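PDB 4ECO: uncharacterized protein from Bacteroides eggerthii DSM 20697, which is of unknown function but, being built of leucine-rich repeats, probably binds other proteins through its curved solenoid. Local coordinates for residues L512-I518 against S535-F541; A34-I38 against P98-L104; L269-M275 against A297-V303; I594-P598 against D621-I626; T366-A370 against L389-I395. Residues are numbered along the deposited sequence.

Contact 1 of 5, residues L512-I518 against S535-F541; sequences LPYLVGI and SSTLKGF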
# COMPACT_ATOMS: atom_id res chain seq x y z
N LEU A 512 17.79 4.78 27.41
CA LEU A 512 17.52 3.71 26.43
C LEU A 512 17.93 2.32 26.98
O LEU A 512 18.88 1.71 26.47
CB LEU A 512 18.30 3.99 25.12
CG LEU A 512 18.01 5.24 24.33
CD1 LEU A 512 18.84 5.25 23.08
CD2 LEU A 512 16.54 5.35 23.98
N PRO A 513 17.26 1.80 28.04
CA PRO A 513 17.71 0.52 28.63
C PRO A 513 17.50 -0.72 27.76
O PRO A 513 18.09 -1.76 28.08
CB PRO A 513 16.83 0.39 29.88
CG PRO A 513 15.64 1.20 29.60
CD PRO A 513 16.13 2.36 28.81
N TYR A 514 16.68 -0.64 26.71
CA TYR A 514 16.37 -1.81 25.90
C TYR A 514 16.80 -1.68 24.43
O TYR A 514 16.35 -2.47 23.60
CB TYR A 514 14.86 -2.09 25.99
CG TYR A 514 14.44 -2.37 27.41
CD1 TYR A 514 14.79 -3.56 28.04
CD2 TYR A 514 13.74 -1.42 28.15
CE1 TYR A 514 14.43 -3.81 29.36
CE2 TYR A 514 13.38 -1.66 29.47
CZ TYR A 514 13.72 -2.86 30.08
OH TYR A 514 13.38 -3.09 31.39
N LEU A 515 17.75 -0.75 24.12
CA LEU A 515 18.24 -0.57 22.76
C LEU A 515 18.76 -1.90 22.17
O LEU A 515 19.49 -2.61 22.85
CB LEU A 515 19.34 0.50 22.72
CG LEU A 515 19.86 0.87 21.31
CD1 LEU A 515 18.78 1.51 20.48
CD2 LEU A 515 21.10 1.76 21.40
N VAL A 516 18.36 -2.24 20.92
CA VAL A 516 18.76 -3.50 20.30
C VAL A 516 19.69 -3.22 19.10
O VAL A 516 20.74 -3.86 18.96
CB VAL A 516 17.51 -4.35 19.91
CG1 VAL A 516 17.86 -5.51 19.00
CG2 VAL A 516 16.81 -4.89 21.16
N GLY A 517 19.30 -2.26 18.27
CA GLY A 517 20.06 -1.90 17.08
C GLY A 517 20.21 -0.42 16.84
O GLY A 517 19.27 0.35 17.01
N ILE A 518 21.40 -0.03 16.45
CA ILE A 518 21.72 1.33 16.10
C ILE A 518 22.66 1.31 14.87
O ILE A 518 23.65 0.56 14.84
CB ILE A 518 22.27 2.16 17.29
CG1 ILE A 518 22.43 3.66 16.91
CG2 ILE A 518 23.52 1.54 17.91
CD1 ILE A 518 22.39 4.61 18.09
N SER A 535 24.17 -0.24 26.78
CA SER A 535 23.04 -1.15 26.78
C SER A 535 23.48 -2.61 26.96
O SER A 535 24.45 -3.07 26.32
CB SER A 535 22.25 -0.99 25.49
OG SER A 535 21.28 -2.02 25.37
N SER A 536 22.74 -3.34 27.81
CA SER A 536 22.97 -4.76 28.02
C SER A 536 22.19 -5.59 27.00
O SER A 536 22.42 -6.79 26.91
CB SER A 536 22.56 -5.15 29.44
OG SER A 536 21.15 -5.17 29.58
N THR A 537 21.28 -4.96 26.22
CA THR A 537 20.40 -5.61 25.24
C THR A 537 20.85 -5.44 23.78
O THR A 537 20.37 -6.18 22.91
CB THR A 537 18.97 -5.06 25.37
OG1 THR A 537 19.04 -3.64 25.33
CG2 THR A 537 18.30 -5.49 26.65
N LEU A 538 21.77 -4.47 23.50
CA LEU A 538 22.29 -4.14 22.17
C LEU A 538 22.83 -5.36 21.47
O LEU A 538 23.74 -5.99 21.98
CB LEU A 538 23.39 -3.06 22.26
CG LEU A 538 23.96 -2.57 20.95
CD1 LEU A 538 22.99 -1.62 20.24
CD2 LEU A 538 25.25 -1.88 21.19
N LYS A 539 22.25 -5.67 20.30
CA LYS A 539 22.58 -6.80 19.44
C LYS A 539 23.43 -6.39 18.23
O LYS A 539 24.28 -7.18 17.81
CB LYS A 539 21.29 -7.48 18.95
CG LYS A 539 21.07 -8.89 19.48
CD LYS A 539 19.95 -9.60 18.72
CE LYS A 539 18.58 -9.23 19.23
NZ LYS A 539 17.52 -9.48 18.23
N GLY A 540 23.19 -5.20 17.68
CA GLY A 540 23.93 -4.73 16.51
C GLY A 540 24.31 -3.26 16.49
O GLY A 540 23.53 -2.40 16.88
N PHE A 541 25.52 -2.99 15.97
CA PHE A 541 26.11 -1.66 15.87
C PHE A 541 26.77 -1.47 14.51
O PHE A 541 27.58 -2.31 14.10
CB PHE A 541 27.15 -1.45 17.00
CG PHE A 541 27.51 -0.01 17.26
CD1 PHE A 541 28.49 0.62 16.50
CD2 PHE A 541 26.85 0.72 18.24
CE1 PHE A 541 28.81 1.97 16.73
CE2 PHE A 541 27.17 2.07 18.47
CZ PHE A 541 28.16 2.68 17.73

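Contact 2 of 5, residues A34-I38 against P98-L104; sequences ALKEI and PDAIGQL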
# COMPACT_ATOMS: atom_id res chain seq x y z
N ALA A 34 -29.28 -16.10 -23.48
CA ALA A 34 -28.64 -14.81 -23.20
C ALA A 34 -27.12 -15.00 -23.14
O ALA A 34 -26.39 -14.25 -23.81
CB ALA A 34 -29.16 -14.22 -21.90
N LEU A 35 -26.63 -16.05 -22.42
CA LEU A 35 -25.20 -16.37 -22.35
C LEU A 35 -24.59 -16.54 -23.74
O LEU A 35 -23.56 -15.94 -24.02
CB LEU A 35 -24.93 -17.64 -21.54
CG LEU A 35 -24.99 -17.53 -20.03
CD1 LEU A 35 -24.64 -18.86 -19.40
CD2 LEU A 35 -24.07 -16.45 -19.51
N LYS A 36 -25.26 -17.33 -24.61
CA LYS A 36 -24.80 -17.60 -25.97
C LYS A 36 -24.83 -16.29 -26.81
O LYS A 36 -23.88 -16.02 -27.57
CB LYS A 36 -25.66 -18.71 -26.60
CG LYS A 36 -25.47 -18.96 -28.09
CD LYS A 36 -24.13 -19.52 -28.52
CE LYS A 36 -24.16 -19.66 -30.03
NZ LYS A 36 -22.85 -20.08 -30.57
N GLU A 37 -25.86 -15.46 -26.63
CA GLU A 37 -25.97 -14.21 -27.36
C GLU A 37 -24.84 -13.23 -26.91
O GLU A 37 -24.25 -12.54 -27.75
CB GLU A 37 -27.37 -13.61 -27.16
CG GLU A 37 -27.76 -12.66 -28.28
CD GLU A 37 -29.25 -12.38 -28.40
OE1 GLU A 37 -30.05 -13.34 -28.34
OE2 GLU A 37 -29.60 -11.19 -28.61
N ILE A 38 -24.51 -13.23 -25.61
CA ILE A 38 -23.42 -12.43 -25.03
C ILE A 38 -22.08 -12.90 -25.64
O ILE A 38 -21.31 -12.08 -26.12
CB ILE A 38 -23.45 -12.52 -23.47
CG1 ILE A 38 -24.57 -11.61 -22.93
CG2 ILE A 38 -22.08 -12.16 -22.84
CD1 ILE A 38 -25.07 -11.96 -21.54
N PRO A 98 -24.40 -7.02 -25.18
CA PRO A 98 -25.77 -6.81 -25.69
C PRO A 98 -26.81 -6.67 -24.60
O PRO A 98 -26.54 -6.97 -23.44
CB PRO A 98 -26.01 -8.08 -26.53
CG PRO A 98 -25.17 -9.12 -25.93
CD PRO A 98 -23.98 -8.44 -25.30
N ASP A 99 -28.03 -6.25 -24.99
CA ASP A 99 -29.17 -6.02 -24.10
C ASP A 99 -29.65 -7.32 -23.48
O ASP A 99 -30.40 -7.27 -22.50
CB ASP A 99 -30.31 -5.34 -24.88
CG ASP A 99 -29.87 -4.09 -25.63
OD1 ASP A 99 -29.25 -3.20 -25.00
OD2 ASP A 99 -30.06 -4.05 -26.85
N ALA A 100 -29.19 -8.46 -24.01
CA ALA A 100 -29.49 -9.82 -23.54
C ALA A 100 -29.03 -10.03 -22.07
O ALA A 100 -29.58 -10.88 -21.37
CB ALA A 100 -28.83 -10.85 -24.45
N ILE A 101 -28.06 -9.20 -21.61
CA ILE A 101 -27.49 -9.25 -20.26
C ILE A 101 -28.61 -9.10 -19.20
O ILE A 101 -28.56 -9.79 -18.18
CB ILE A 101 -26.34 -8.20 -20.10
CG1 ILE A 101 -25.54 -8.38 -18.80
CG2 ILE A 101 -26.77 -6.76 -20.30
CD1 ILE A 101 -24.28 -9.18 -18.97
N GLY A 102 -29.63 -8.29 -19.51
CA GLY A 102 -30.79 -8.00 -18.65
C GLY A 102 -31.67 -9.19 -18.30
O GLY A 102 -32.48 -9.10 -17.37
N GLN A 103 -31.51 -10.31 -19.01
CA GLN A 103 -32.23 -11.56 -18.78
C GLN A 103 -31.75 -12.24 -17.48
O GLN A 103 -32.56 -12.84 -16.76
CB GLN A 103 -32.05 -12.50 -20.00
CG GLN A 103 -32.60 -13.92 -19.86
CD GLN A 103 -34.02 -14.01 -19.34
OE1 GLN A 103 -34.93 -13.26 -19.74
NE2 GLN A 103 -34.22 -14.94 -18.42
N LEU A 104 -30.44 -12.14 -17.21
CA LEU A 104 -29.75 -12.77 -16.09
C LEU A 104 -30.05 -12.03 -14.81
O LEU A 104 -29.14 -11.47 -14.20
CB LEU A 104 -28.22 -12.79 -16.36
CG LEU A 104 -27.73 -13.32 -17.70
CD1 LEU A 104 -26.23 -13.36 -17.72
CD2 LEU A 104 -28.27 -14.69 -17.98

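Contact 3 of 5, residues L269-M275 against A297-V303; sequences LKALPEM and ALADAPV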
# COMPACT_ATOMS: atom_id res chain seq x y z
N LEU A 269 -22.49 5.77 -11.77
CA LEU A 269 -21.91 5.62 -10.44
C LEU A 269 -22.62 6.52 -9.44
O LEU A 269 -23.08 5.99 -8.43
CB LEU A 269 -20.41 5.90 -10.44
CG LEU A 269 -19.54 4.99 -11.32
CD1 LEU A 269 -18.18 5.60 -11.55
CD2 LEU A 269 -19.40 3.62 -10.74
N LYS A 270 -22.79 7.84 -9.74
CA LYS A 270 -23.46 8.77 -8.81
C LYS A 270 -24.98 8.47 -8.67
O LYS A 270 -25.59 8.86 -7.67
CB LYS A 270 -23.25 10.24 -9.22
CG LYS A 270 -23.74 10.62 -10.59
CD LYS A 270 -23.31 12.03 -10.90
CE LYS A 270 -23.84 12.52 -12.22
NZ LYS A 270 -23.31 13.87 -12.53
N ALA A 271 -25.54 7.72 -9.64
CA ALA A 271 -26.95 7.33 -9.65
C ALA A 271 -27.22 6.09 -8.75
O ALA A 271 -28.38 5.76 -8.53
CB ALA A 271 -27.39 7.03 -11.08
N LEU A 272 -26.17 5.42 -8.22
CA LEU A 272 -26.34 4.22 -7.39
C LEU A 272 -26.75 4.57 -5.95
O LEU A 272 -26.30 5.58 -5.40
CB LEU A 272 -25.06 3.35 -7.38
CG LEU A 272 -24.63 2.71 -8.72
CD1 LEU A 272 -23.28 2.08 -8.60
CD2 LEU A 272 -25.65 1.66 -9.23
N PRO A 273 -27.63 3.76 -5.31
CA PRO A 273 -28.07 4.12 -3.95
C PRO A 273 -27.19 3.57 -2.80
O PRO A 273 -27.19 4.16 -1.72
CB PRO A 273 -29.47 3.50 -3.87
CG PRO A 273 -29.44 2.32 -4.83
CD PRO A 273 -28.33 2.55 -5.81
N GLU A 274 -26.49 2.42 -3.01
CA GLU A 274 -25.80 1.76 -1.90
C GLU A 274 -24.34 1.35 -2.16
O GLU A 274 -23.82 0.51 -1.42
CB GLU A 274 -26.61 0.50 -1.51
CG GLU A 274 -27.98 0.77 -0.90
CD GLU A 274 -28.00 1.40 0.48
OE1 GLU A 274 -26.98 1.30 1.20
OE2 GLU A 274 -29.06 1.96 0.84
N MSE A 275 -23.66 1.99 -3.14
CA MSE A 275 -22.25 1.64 -3.45
C MSE A 275 -21.34 1.95 -2.24
O MSE A 275 -21.48 3.02 -1.65
CB MSE A 275 -21.77 2.40 -4.71
CG MSE A 275 -20.32 2.10 -5.10
SE MSE A 275 -19.82 2.97 -6.75
CE MSE A 275 -20.12 4.79 -6.28
N ALA A 297 -19.01 15.12 -7.25
CA ALA A 297 -20.36 14.75 -7.65
C ALA A 297 -20.83 13.52 -6.86
O ALA A 297 -21.98 13.49 -6.40
CB ALA A 297 -20.41 14.47 -9.14
N LEU A 298 -19.92 12.53 -6.66
CA LEU A 298 -20.20 11.32 -5.89
C LEU A 298 -20.48 11.67 -4.42
O LEU A 298 -21.50 11.22 -3.89
CB LEU A 298 -19.04 10.31 -6.00
CG LEU A 298 -18.99 9.51 -7.30
CD1 LEU A 298 -17.64 8.87 -7.49
CD2 LEU A 298 -20.07 8.47 -7.35
N ALA A 299 -19.64 12.53 -3.80
CA ALA A 299 -19.80 13.01 -2.42
C ALA A 299 -21.12 13.79 -2.23
O ALA A 299 -21.79 13.64 -1.19
CB ALA A 299 -18.63 13.90 -2.05
N ASP A 300 -21.50 14.59 -3.25
CA ASP A 300 -22.71 15.42 -3.22
C ASP A 300 -23.98 14.58 -3.47
O ASP A 300 -25.07 15.00 -3.07
CB ASP A 300 -22.60 16.56 -4.24
CG ASP A 300 -21.51 17.58 -3.92
OD1 ASP A 300 -21.19 17.76 -2.71
OD2 ASP A 300 -20.99 18.19 -4.87
N ALA A 301 -23.85 13.42 -4.13
CA ALA A 301 -24.99 12.53 -4.41
C ALA A 301 -25.33 11.69 -3.15
O ALA A 301 -24.49 11.62 -2.24
CB ALA A 301 -24.68 11.62 -5.60
N PRO A 302 -26.55 11.07 -3.05
CA PRO A 302 -26.88 10.29 -1.83
C PRO A 302 -25.91 9.15 -1.54
O PRO A 302 -25.77 8.79 -0.37
CB PRO A 302 -28.27 9.74 -2.14
CG PRO A 302 -28.86 10.73 -3.11
CD PRO A 302 -27.70 11.12 -3.98
N VAL A 303 -25.22 8.62 -2.59
CA VAL A 303 -24.22 7.54 -2.53
C VAL A 303 -22.96 8.00 -1.74
O VAL A 303 -22.28 7.14 -1.16
CB VAL A 303 -23.86 7.02 -3.95
CG1 VAL A 303 -23.06 8.02 -4.78
CG2 VAL A 303 -23.16 5.68 -3.89

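Contact 4 of 5, residues I594-P598 against D621-I626; sequences IKDNP and DKTQDI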
# COMPACT_ATOMS: atom_id res chain seq x y z
N ILE A 594 35.18 -5.79 9.21
CA ILE A 594 36.35 -4.95 9.41
C ILE A 594 36.98 -4.63 8.06
O ILE A 594 38.08 -4.06 8.02
CB ILE A 594 37.38 -5.59 10.39
CG1 ILE A 594 37.84 -7.00 9.90
CG2 ILE A 594 36.87 -5.59 11.84
CD1 ILE A 594 39.10 -7.55 10.52
N LYS A 595 36.32 -5.03 6.96
CA LYS A 595 36.83 -4.92 5.59
C LYS A 595 37.12 -3.47 5.24
O LYS A 595 36.40 -2.58 5.67
CB LYS A 595 35.85 -5.55 4.58
CG LYS A 595 36.50 -5.89 3.25
CD LYS A 595 35.57 -6.72 2.36
CE LYS A 595 36.12 -6.97 0.97
NZ LYS A 595 37.33 -7.84 0.99
N ASP A 596 38.22 -3.25 4.50
CA ASP A 596 38.69 -1.95 4.04
C ASP A 596 39.03 -1.06 5.26
O ASP A 596 38.38 -0.05 5.53
CB ASP A 596 37.69 -1.28 3.08
CG ASP A 596 38.14 0.03 2.47
OD1 ASP A 596 39.37 0.27 2.39
OD2 ASP A 596 37.27 0.82 2.05
N ASN A 597 40.04 -1.48 6.01
CA ASN A 597 40.65 -0.79 7.15
C ASN A 597 42.12 -1.12 7.01
O ASN A 597 42.63 -2.02 7.67
CB ASN A 597 40.03 -1.24 8.49
CG ASN A 597 38.76 -0.53 8.87
OD1 ASN A 597 38.78 0.65 9.23
ND2 ASN A 597 37.65 -1.24 8.93
N PRO A 598 42.77 -0.55 5.98
CA PRO A 598 44.15 -0.97 5.65
C PRO A 598 45.19 -0.82 6.77
O PRO A 598 46.24 -1.44 6.66
CB PRO A 598 44.52 -0.04 4.49
CG PRO A 598 43.56 1.10 4.57
CD PRO A 598 42.30 0.46 5.01
N ASP A 621 40.07 -8.17 4.42
CA ASP A 621 41.02 -8.17 3.30
C ASP A 621 42.22 -8.99 3.72
O ASP A 621 42.72 -8.77 4.83
CB ASP A 621 41.46 -6.75 2.90
CG ASP A 621 40.36 -5.73 2.72
OD1 ASP A 621 39.44 -6.00 1.92
OD2 ASP A 621 40.46 -4.63 3.33
N LYS A 622 42.73 -9.88 2.84
CA LYS A 622 43.90 -10.73 3.16
C LYS A 622 45.15 -9.88 3.36
O LYS A 622 46.11 -10.34 3.97
CB LYS A 622 44.11 -11.80 2.09
CG LYS A 622 42.96 -12.80 2.02
CD LYS A 622 43.11 -13.84 0.94
CE LYS A 622 41.90 -14.76 0.89
NZ LYS A 622 41.94 -15.71 -0.25
N THR A 623 45.11 -8.61 2.93
CA THR A 623 46.20 -7.63 3.06
C THR A 623 46.20 -6.96 4.46
O THR A 623 47.14 -6.24 4.77
CB THR A 623 46.09 -6.54 1.97
OG1 THR A 623 44.73 -6.12 1.83
CG2 THR A 623 46.62 -7.00 0.64
N GLN A 624 45.14 -7.17 5.27
CA GLN A 624 45.05 -6.55 6.59
C GLN A 624 45.93 -7.29 7.58
O GLN A 624 46.17 -8.49 7.41
CB GLN A 624 43.59 -6.52 7.09
CG GLN A 624 42.68 -5.61 6.27
CD GLN A 624 41.26 -5.54 6.79
OE1 GLN A 624 40.45 -6.47 6.63
NE2 GLN A 624 40.92 -4.40 7.35
N ASP A 625 46.42 -6.58 8.62
CA ASP A 625 47.25 -7.15 9.67
C ASP A 625 46.36 -7.88 10.71
O ASP A 625 46.10 -7.37 11.82
CB ASP A 625 48.13 -6.06 10.32
CG ASP A 625 48.99 -6.51 11.49
OD1 ASP A 625 49.37 -7.71 11.53
OD2 ASP A 625 49.26 -5.66 12.38
N ILE A 626 45.90 -9.08 10.33
CA ILE A 626 45.06 -9.96 11.15
C ILE A 626 45.95 -11.06 11.77
O ILE A 626 46.65 -11.79 11.06
CB ILE A 626 43.91 -10.53 10.30
CG1 ILE A 626 42.92 -9.41 9.89
CG2 ILE A 626 43.19 -11.65 11.04
CD1 ILE A 626 42.20 -9.62 8.58

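Contact 5 of 5, residues T366-A370 against L389-I395; sequences TEIPA and LKYIPNI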
# COMPACT_ATOMS: atom_id res chain seq x y z
N THR A 366 2.21 19.54 -0.02
CA THR A 366 3.09 20.37 0.81
C THR A 366 2.57 20.49 2.24
O THR A 366 3.37 20.79 3.15
CB THR A 366 3.26 21.77 0.23
OG1 THR A 366 1.98 22.41 0.09
CG2 THR A 366 4.03 21.77 -1.07
N GLU A 367 1.26 20.28 2.44
CA GLU A 367 0.68 20.42 3.78
C GLU A 367 -0.52 19.51 3.98
O GLU A 367 -1.37 19.42 3.10
CB GLU A 367 0.25 21.88 3.97
CG GLU A 367 0.05 22.35 5.40
CD GLU A 367 -0.14 23.85 5.55
OE1 GLU A 367 0.36 24.61 4.68
OE2 GLU A 367 -0.80 24.27 6.53
N ILE A 368 -0.60 18.88 5.16
CA ILE A 368 -1.74 18.09 5.62
C ILE A 368 -2.44 18.95 6.69
O ILE A 368 -1.80 19.35 7.67
CB ILE A 368 -1.33 16.69 6.12
CG1 ILE A 368 -0.68 15.83 4.99
CG2 ILE A 368 -2.49 15.98 6.84
CD1 ILE A 368 -1.58 15.41 3.78
N PRO A 369 -3.72 19.32 6.46
CA PRO A 369 -4.42 20.23 7.39
C PRO A 369 -4.67 19.63 8.75
O PRO A 369 -4.66 18.40 8.89
CB PRO A 369 -5.75 20.52 6.69
CG PRO A 369 -5.97 19.35 5.82
CD PRO A 369 -4.60 18.96 5.32
N ALA A 370 -4.92 20.50 9.73
CA ALA A 370 -5.14 20.16 11.14
C ALA A 370 -6.30 19.17 11.32
O ALA A 370 -6.21 18.27 12.16
CB ALA A 370 -5.42 21.42 11.94
N LEU A 389 6.17 17.58 1.93
CA LEU A 389 5.73 18.01 3.27
C LEU A 389 6.81 18.78 4.00
O LEU A 389 7.93 18.27 4.12
CB LEU A 389 5.30 16.83 4.15
CG LEU A 389 4.02 16.07 3.80
CD1 LEU A 389 3.85 14.91 4.77
CD2 LEU A 389 2.79 16.98 3.84
N LYS A 390 6.49 19.98 4.54
CA LYS A 390 7.51 20.75 5.25
C LYS A 390 7.56 20.34 6.71
O LYS A 390 8.59 20.53 7.37
CB LYS A 390 7.29 22.29 5.15
CG LYS A 390 6.97 22.89 3.78
CD LYS A 390 7.95 22.52 2.67
CE LYS A 390 7.32 22.78 1.32
NZ LYS A 390 8.01 22.05 0.24
N TYR A 391 6.44 19.82 7.24
CA TYR A 391 6.34 19.47 8.66
C TYR A 391 5.60 18.17 8.90
O TYR A 391 4.84 17.73 8.02
CB TYR A 391 5.59 20.60 9.42
CG TYR A 391 6.04 22.02 9.14
CD1 TYR A 391 7.24 22.51 9.65
CD2 TYR A 391 5.23 22.90 8.43
CE1 TYR A 391 7.63 23.84 9.44
CE2 TYR A 391 5.61 24.22 8.20
CZ TYR A 391 6.81 24.70 8.71
OH TYR A 391 7.17 26.01 8.48
N ILE A 392 5.76 17.57 10.10
CA ILE A 392 5.00 16.38 10.50
C ILE A 392 3.61 16.88 10.93
O ILE A 392 3.53 17.77 11.79
CB ILE A 392 5.72 15.55 11.59
CG1 ILE A 392 7.10 15.04 11.09
CG2 ILE A 392 4.82 14.39 12.08
CD1 ILE A 392 8.10 14.62 12.23
N PRO A 393 2.51 16.39 10.30
CA PRO A 393 1.17 16.94 10.61
C PRO A 393 0.64 16.55 12.00
O PRO A 393 0.60 15.36 12.34
CB PRO A 393 0.28 16.37 9.50
CG PRO A 393 0.97 15.12 9.06
CD PRO A 393 2.44 15.39 9.22
N ASN A 394 0.20 17.55 12.77
CA ASN A 394 -0.35 17.33 14.11
C ASN A 394 -1.82 16.85 14.03
O ASN A 394 -2.74 17.57 14.42
CB ASN A 394 -0.23 18.62 14.95
CG ASN A 394 -0.38 18.40 16.43
OD1 ASN A 394 -0.32 17.26 16.93
ND2 ASN A 394 -0.54 19.48 17.17
N ILE A 395 -2.03 15.61 13.54
CA ILE A 395 -3.36 15.01 13.36
C ILE A 395 -3.47 13.67 14.14
O ILE A 395 -4.42 12.89 13.94
CB ILE A 395 -3.70 14.82 11.83
CG1 ILE A 395 -2.74 13.84 11.11
CG2 ILE A 395 -3.83 16.17 11.09
CD1 ILE A 395 -3.26 13.36 9.76

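Contact 1 of 5, residues L512-I518 against S535-F541
Two consecutive carbonyls each take a pair of donors here. Leu515 O receives both side-chain hydroxyls, Thr537 OG1 at 2.7 Å and Ser535 OG at 3.1 Å; Val516 O receives two successive backbone amides, Lys539 N at 2.7 Å and Gly540 N at 3.1 Å. Serine and threonine suit the approach to the strand, since short hydroxyls can serve a carbonyl before the regular pairing starts. Ser535 also accepts from Thr537 N through its OG (3.1 Å), an ST turn that folds the chain just before the strand. Pairing then becomes truly parallel: Ile518 N donates to Gly540 O at 3.2 Å, and Gly517 stands beside Gly540. On the buried face, Leu515 CD2 meets Leu538 CD1 at 4.0 Å and Ile518 CG2 lies 3.4 Å from Phe541 CD2, branched and aromatic side chains packing repeat on repeat; Phe528 meets the Phe541 ring. Val516 and Lys539 instead touch helix 160-168, where Lys539 NZ is bonded to Cys165 O. Leu515 and Leu538, each three residues before a strand residue (Ile518, Phe541), fit the repeated Leu-x-x-Leu spacing of a leucine-rich repeat solenoid, whose short strands run parallel.

Contact 2 of 5, residues A34-I38 against P98-L104
Pro98 points its CB toward the helix, and Pro98 CG lies 3.9 Å from Ile38 CG1, a rigid apolar ring against a branched aliphatic chain. Asp99 turns away, its carboxylate bonded to Glu228 N and Asn229 N. Ala100 faces the helix, and its small methyl lets the backbones come close; Ala34 CB is 4.2 Å from Ala100 CB and 3.4 Å from Ala100 O. Ile101 gives its CD1 to Ile38 CD1 at 3.9 Å. Gln103 uses its aliphatic root, CB being 3.9 Å from Ala34 CB, while its amide reaches Glu27 and Lys30 earlier in helix 27-41. Leu104 ends the walk in a pocket of methyls, with CD2 4.0 Å from Ala34 CB and CD1 4.2 Å from both Leu35 CD2 and Ile38 CD1. The sequence Pro-x-x-Ile-Gly-x-Leu resembles the plant-type leucine-rich repeat, and the helix laid on this short 3-10 turn before a repeat strand is consistent with an N-terminal cap.

Contact 3 of 5, residues L269-M275 against A297-V303
Val303 presses its branched side chain into the bend of residues 269-275: CB lies 3.2 Å from Leu272 O, CG2 3.7 Å from Met275 CB, and CG1 3.9 Å from Lys270 O. A compact beta-branched residue fits a hollow floored by both carbonyls and methylenes. That hollow comes from the type I turn Leu269-Leu272, closed by the bond from Leu272 N to Leu269 O (3.1 Å). On the last turn of helix 288-300, Leu298 CD2 is 4.0 Å from Leu269 CB and 3.8 Å from CE of Met275, deposited as selenomethionine, whose long unbranched chain can reach across to it; Ile278 and Val254 of neighbouring repeat strands join this packing. Toward solvent, the small methyls of two alanines let the exposed Lys270 lie close: Ala301 CB sits 3.6 Å from Lys270 O, and Ala297 CB 4.2 Å from Lys270 CD, while the ammonium end leads away. The contact joins the turn before strand 277-279 to the helix that follows it, on the connecting side of successive leucine-rich repeats. With apolar and carbon-to-carbonyl contacts but no polar bonds between the segments, its stability probably rests largely on shape fit and burial of the leucines, Met275 and Val303.

Contact 4 of 5, residues I594-P598 against D621-I626
Ile594 brings both kinds of contact: its CD1 meets Ile626 CD1 at 4.2 Å in the interior, and its carbonyl O accepts from Gln624 NE2 at 2.9 Å. Lys595, long and exposed, forms a salt bridge through NZ with Asp621 OD1 at 3.0 Å, though the stronger partner of NZ is Tyr620 O. Asp596 has left-handed backbone angles that turn the chain, so its N can donate to Asp621 OD2 at 2.9 Å while its carboxylate goes to Arg553. Asn597 is the consensus asparagine of the repeat; its ND2 donates to Ile594 O (3.0 Å) and to Ile573 O of the preceding repeat, and its own O accepts from Gln624 NE2 at 2.9 Å. Pro598 merely skirts Gln624 as the chain departs. NE2 of Gln624 thus donates to two carbonyls, while its OE1 takes Asp621 N at 2.8 Å. The buried carbonyls of Ile594 and Asn597 find side-chain partners, as do loop amides; polar directionality, not apolar packing alone, probably fixes loop 594-598 against turn 621-624.

Contact 5 of 5, residues T366-A370 against L389-I395
This is a mainly apolar packing of equivalent parts of consecutive leucine-rich repeats, where the chain runs from a short strand or loop into the connecting side of the solenoid. Ile368 is the central side chain. Pointing at the other segment, it puts CG1 3.8 Å from Leu389 CD2, CB 3.8 Å from Pro393 CB, and CG2 4.0 Å from Ile395 CD1, so one beta-branched residue fills the space among three apolar neighbours. Leu389 starts out away from the partner, but its long chain brings CD2 within 3.9 Å of Glu367 N. Both segments carry an Ile-Pro pair, Ile368-Pro369 and Ile392-Pro393, common in leucine-rich repeats; proline restrains phi, and both prolines have extended backbone angles. Equivalent residues do not pair exactly: Ile368 lies nearest Pro393 rather than Ile392, and the rigid ring of Pro393 is also packed by Phe409. Further along, Ile395 sets CG2 against two backbone carbonyls, 3.2 Å from Pro369 O and 3.3 Å from Ala370 O, tight contacts between carbon and oxygen. Asn394, centre of an inverse gamma turn, directs its amide group to the next loop, with OD1 bonded to Lys431 N. At the other end, where the segments meet solvent, the methyl Thr366 CG2 rests 4.2 Å from Lys390 CE; this lysine uses its methylenes here while NZ forms a salt bridge with Glu413.

Ordered along the chain, contacts 2, 3, 5, 1 and 4 follow one another without interleaving, each closing before the next opens. Their centres step by 27, 30, 32 and 27 Å, yet contacts 2 and 4 are only 76 Å apart, so the path bends as a curved solenoid does. No two touch; the nearest approach is about 10 Å, between atoms of contacts 1 and 4. Contact 2 belongs to the N-terminal end and contact 4 to the C-terminal end, while contacts 1, 3 and 5 join repeats between them. The bound sodium ion, held by Glu117 and Ser192, lies about 14 Å from the side chain of Ile38 in contact 2.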